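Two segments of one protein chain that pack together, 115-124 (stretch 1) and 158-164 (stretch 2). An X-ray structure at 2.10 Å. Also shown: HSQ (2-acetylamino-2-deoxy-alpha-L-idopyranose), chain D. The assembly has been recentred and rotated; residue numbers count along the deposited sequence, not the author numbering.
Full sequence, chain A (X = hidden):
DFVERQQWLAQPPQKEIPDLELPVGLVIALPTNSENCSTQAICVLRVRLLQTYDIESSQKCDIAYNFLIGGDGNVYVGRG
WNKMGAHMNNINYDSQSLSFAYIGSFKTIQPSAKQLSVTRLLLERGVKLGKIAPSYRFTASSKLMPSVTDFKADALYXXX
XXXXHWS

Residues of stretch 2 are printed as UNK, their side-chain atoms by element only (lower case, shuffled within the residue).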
# COMPACT_ATOMS: atom_id res chain seq x y z
N GLN A 115 5.66 -15.51 -15.00
CA GLN A 115 6.47 -14.29 -14.94
C GLN A 115 7.16 -13.98 -16.28
O GLN A 115 7.23 -12.83 -16.70
CB GLN A 115 7.53 -14.39 -13.83
CG GLN A 115 7.08 -13.88 -12.48
CD GLN A 115 8.11 -14.03 -11.39
OE1 GLN A 115 8.73 -15.08 -11.24
NE2 GLN A 115 8.28 -12.98 -10.58
N LEU A 116 7.66 -15.03 -16.93
CA LEU A 116 8.37 -14.90 -18.19
C LEU A 116 7.42 -14.63 -19.34
O LEU A 116 7.72 -13.79 -20.18
CB LEU A 116 9.15 -16.18 -18.48
CG LEU A 116 10.16 -16.63 -17.41
CD1 LEU A 116 10.74 -17.99 -17.78
CD2 LEU A 116 11.26 -15.58 -17.23
N SER A 117 6.30 -15.34 -19.41
CA SER A 117 5.36 -15.10 -20.51
C SER A 117 4.72 -13.71 -20.46
O SER A 117 4.54 -13.08 -21.50
CB SER A 117 4.28 -16.18 -20.56
OG SER A 117 3.70 -16.36 -19.29
N VAL A 118 4.37 -13.21 -19.27
CA VAL A 118 3.73 -11.89 -19.19
C VAL A 118 4.71 -10.75 -19.51
O VAL A 118 4.30 -9.68 -19.97
CB VAL A 118 3.00 -11.64 -17.83
CG1 VAL A 118 3.98 -11.31 -16.73
CG2 VAL A 118 1.98 -10.51 -18.00
N THR A 119 6.00 -10.99 -19.26
CA THR A 119 7.05 -10.08 -19.69
C THR A 119 7.03 -9.84 -21.18
O THR A 119 7.23 -8.71 -21.62
CB THR A 119 8.43 -10.61 -19.30
OG1 THR A 119 8.51 -10.76 -17.87
CG2 THR A 119 9.53 -9.68 -19.77
N ARG A 120 6.80 -10.90 -21.97
CA ARG A 120 6.67 -10.76 -23.42
C ARG A 120 5.48 -9.87 -23.79
O ARG A 120 5.60 -8.96 -24.62
CB ARG A 120 6.47 -12.13 -24.08
CG ARG A 120 7.65 -13.10 -23.95
CD ARG A 120 7.32 -14.41 -24.65
NE ARG A 120 8.51 -15.23 -24.87
CZ ARG A 120 8.82 -16.35 -24.20
NH1 ARG A 120 8.05 -16.82 -23.22
NH2 ARG A 120 9.94 -17.01 -24.52
N LEU A 121 4.32 -10.13 -23.18
CA LEU A 121 3.12 -9.32 -23.43
C LEU A 121 3.35 -7.87 -22.97
O LEU A 121 2.91 -6.94 -23.65
CB LEU A 121 1.87 -9.89 -22.74
CG LEU A 121 1.13 -11.15 -23.26
CD1 LEU A 121 1.24 -11.36 -24.79
CD2 LEU A 121 1.59 -12.39 -22.55
N LEU A 122 4.03 -7.70 -21.84
CA LEU A 122 4.28 -6.36 -21.28
C LEU A 122 5.18 -5.52 -22.20
O LEU A 122 4.88 -4.36 -22.47
CB LEU A 122 4.87 -6.42 -19.86
CG LEU A 122 5.01 -5.06 -19.15
CD1 LEU A 122 3.64 -4.37 -19.01
CD2 LEU A 122 5.65 -5.22 -17.78
N LEU A 123 6.27 -6.12 -22.68
CA LEU A 123 7.15 -5.48 -23.66
C LEU A 123 6.42 -5.13 -24.98
O LEU A 123 6.60 -4.03 -25.53
CB LEU A 123 8.34 -6.38 -23.96
CG LEU A 123 9.36 -6.63 -22.84
CD1 LEU A 123 10.24 -7.80 -23.20
CD2 LEU A 123 10.20 -5.40 -22.56
N GLU A 124 5.62 -6.07 -25.49
CA GLU A 124 4.81 -5.82 -26.67
C GLU A 124 3.82 -4.66 -26.49
O GLU A 124 3.68 -3.82 -27.39
CB GLU A 124 4.06 -7.09 -27.12
CG GLU A 124 3.05 -6.84 -28.25
CD GLU A 124 2.24 -8.07 -28.66
OE1 GLU A 124 2.00 -8.95 -27.80
OE2 GLU A 124 1.85 -8.15 -29.85
N UNK A 158 19.27 -15.43 -16.72
CA UNK A 158 19.49 -16.60 -17.59
C UNK A 158 18.23 -16.99 -18.35
O UNK A 158 18.31 -17.51 -19.45
c UNK A 158 20.00 -17.78 -16.76
N UNK A 159 17.07 -16.71 -17.75
CA UNK A 159 15.77 -17.00 -18.37
C UNK A 159 15.46 -16.15 -19.61
O UNK A 159 14.63 -16.53 -20.44
o UNK A 159 14.97 -17.55 -16.13
c UNK A 159 14.64 -16.85 -17.33
N UNK A 160 16.13 -15.00 -19.74
CA UNK A 160 15.97 -14.11 -20.90
C UNK A 160 17.15 -14.18 -21.88
O UNK A 160 17.15 -13.51 -22.90
c UNK A 160 13.42 -12.73 -19.83
c UNK A 160 15.83 -12.66 -20.46
c UNK A 160 14.98 -11.87 -18.25
c UNK A 160 12.66 -11.93 -17.71
c UNK A 160 12.39 -12.49 -18.95
c UNK A 160 13.96 -11.62 -17.36
c UNK A 160 14.72 -12.42 -19.49
N UNK A 161 18.14 -15.01 -21.56
CA UNK A 161 19.41 -15.02 -22.31
C UNK A 161 19.27 -15.27 -23.81
O UNK A 161 20.04 -14.72 -24.60
c UNK A 161 20.38 -16.02 -21.68
N UNK A 162 18.30 -16.09 -24.21
CA UNK A 162 18.05 -16.36 -25.64
C UNK A 162 17.01 -15.47 -26.33
O UNK A 162 16.69 -15.70 -27.49
c UNK A 162 17.76 -17.86 -25.90
n UNK A 162 16.31 -19.70 -25.26
o UNK A 162 15.86 -17.66 -24.40
c UNK A 162 16.54 -18.39 -25.13
N UNK A 163 16.52 -14.43 -25.64
CA UNK A 163 15.53 -13.53 -26.25
C UNK A 163 16.23 -12.55 -27.18
O UNK A 163 17.29 -12.04 -26.86
c UNK A 163 12.15 -11.81 -23.44
c UNK A 163 10.99 -14.06 -22.17
c UNK A 163 12.72 -13.08 -23.63
c UNK A 163 10.46 -12.80 -22.01
c UNK A 163 13.84 -13.57 -24.36
n UNK A 163 12.85 -15.30 -23.31
c UNK A 163 13.89 -14.92 -24.14
c UNK A 163 14.77 -12.75 -25.18
c UNK A 163 12.12 -14.19 -22.98
c UNK A 163 11.03 -11.69 -22.63
N UNK A 164 15.60 -12.28 -28.32
CA UNK A 164 16.24 -11.50 -29.38
C UNK A 164 16.65 -10.08 -28.96
O UNK A 164 17.69 -9.59 -29.38
c UNK A 164 15.36 -11.43 -30.66
c UNK A 164 15.22 -12.80 -31.30
o UNK A 164 14.05 -10.96 -30.32
C1 HSQ D . 15.01 -20.08 -25.80
C2 HSQ D . 13.98 -19.81 -26.89
C3 HSQ D . 13.04 -21.00 -27.17
C4 HSQ D . 13.30 -22.32 -26.43
C5 HSQ D . 14.16 -22.19 -25.17
C6 HSQ D . 13.63 -22.93 -23.94
C7 HSQ D . 12.54 -17.86 -27.33
C8 HSQ D . 11.19 -18.35 -27.81
N2 HSQ D . 13.20 -18.65 -26.47
O3 HSQ D . 13.05 -21.27 -28.56
O4 HSQ D . 12.06 -22.94 -26.14
O5 HSQ D . 14.34 -20.84 -24.81
O6 HSQ D . 14.60 -22.83 -22.91
O7 HSQ D . 12.99 -16.77 -27.70

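Position 158 carries a single side-chain carbon, out of reach of the helix formed by stretch 1. One carbon and nothing beyond it means Ala 158.

Position 159 has one carbon followed by one oxygen, unbranched. Its CA-to-CB bond points toward the helix, and CB of position 159 lies 3.6 Å from CD2 of Leu 116, so the carbon, not the oxygen, makes the closest contact. A lone oxygen on CB identifies Ser 159; its OG is hydrogen-bonded elsewhere in the structure.

Position 160 shows one carbon and then a ring of six carbons with no heteroatom. Its CA-to-CB bond runs sideways, yet with chi1 in m the ring end comes nearer and meets Leu 116 and Thr 119. That is Phe 160: CE1 of Phe 160 lies 3.7 Å from CD2 of Leu 116 and 4.1 Å from CG2 of Thr 119.

Position 161 again has one side-chain carbon, far from the helix: Ala 161.

Position 162 has two carbons, the second bearing an oxygen and a nitrogen, which is a carboxamide on a short arm. It does not touch the helix itself. The nitrogen is bonded to C1 of the sugar HSQ, as in N-linked glycosylation. This is Asn 162, with ND2 of Asn 162 1.5 Å from HSQ C1. The sugar does come near the helix: HSQ C8 is 3.8 Å from NH2 of Arg 120.

Position 163 has one carbon leading into fused five- and six-membered rings of eight carbons and one nitrogen, an indole. Its CA-to-CB bond points toward the helix, it has the largest covered area of either stretch, and its rings meet Leu 116, Thr 119, Arg 120 and Leu 123. Hence Trp 163. CH2 of Trp 163 approaches both O of Leu 116 and CG of Arg 120 at 3.4 Å, while CZ3 of Trp 163 lies 3.8 Å from CG2 of Thr 119 and 4.0 Å from CD1 of Leu 123. The Leu 116 oxygen and the Leu 123 methyl sit at the ring's edge, and CZ2 lies over one face of the Arg 120 guanidinium.

Position 164, out of reach, has one carbon carrying an oxygen and a carbon, a beta-branched hydroxyl: Thr 164.

The contact works by shape, with no hydrogen bond across it. A type I turn runs from Phe 160 to Trp 163, with Trp 163 N donating to Phe 160 O at 3.0 Å, and the rings at its two ends both pack on the helix. Leu 116, Thr 119, Arg 120 and Leu 123, at the i, i+3, i+4 and i+7 positions on one side of the helix, form the receiving surface. Thr 119 turns CG2 to the rings, while OG1 of Thr 119 donates to Gln 115 O at 2.7 Å within the helix.

Stretch 2, residues 158-164: ASFANWT
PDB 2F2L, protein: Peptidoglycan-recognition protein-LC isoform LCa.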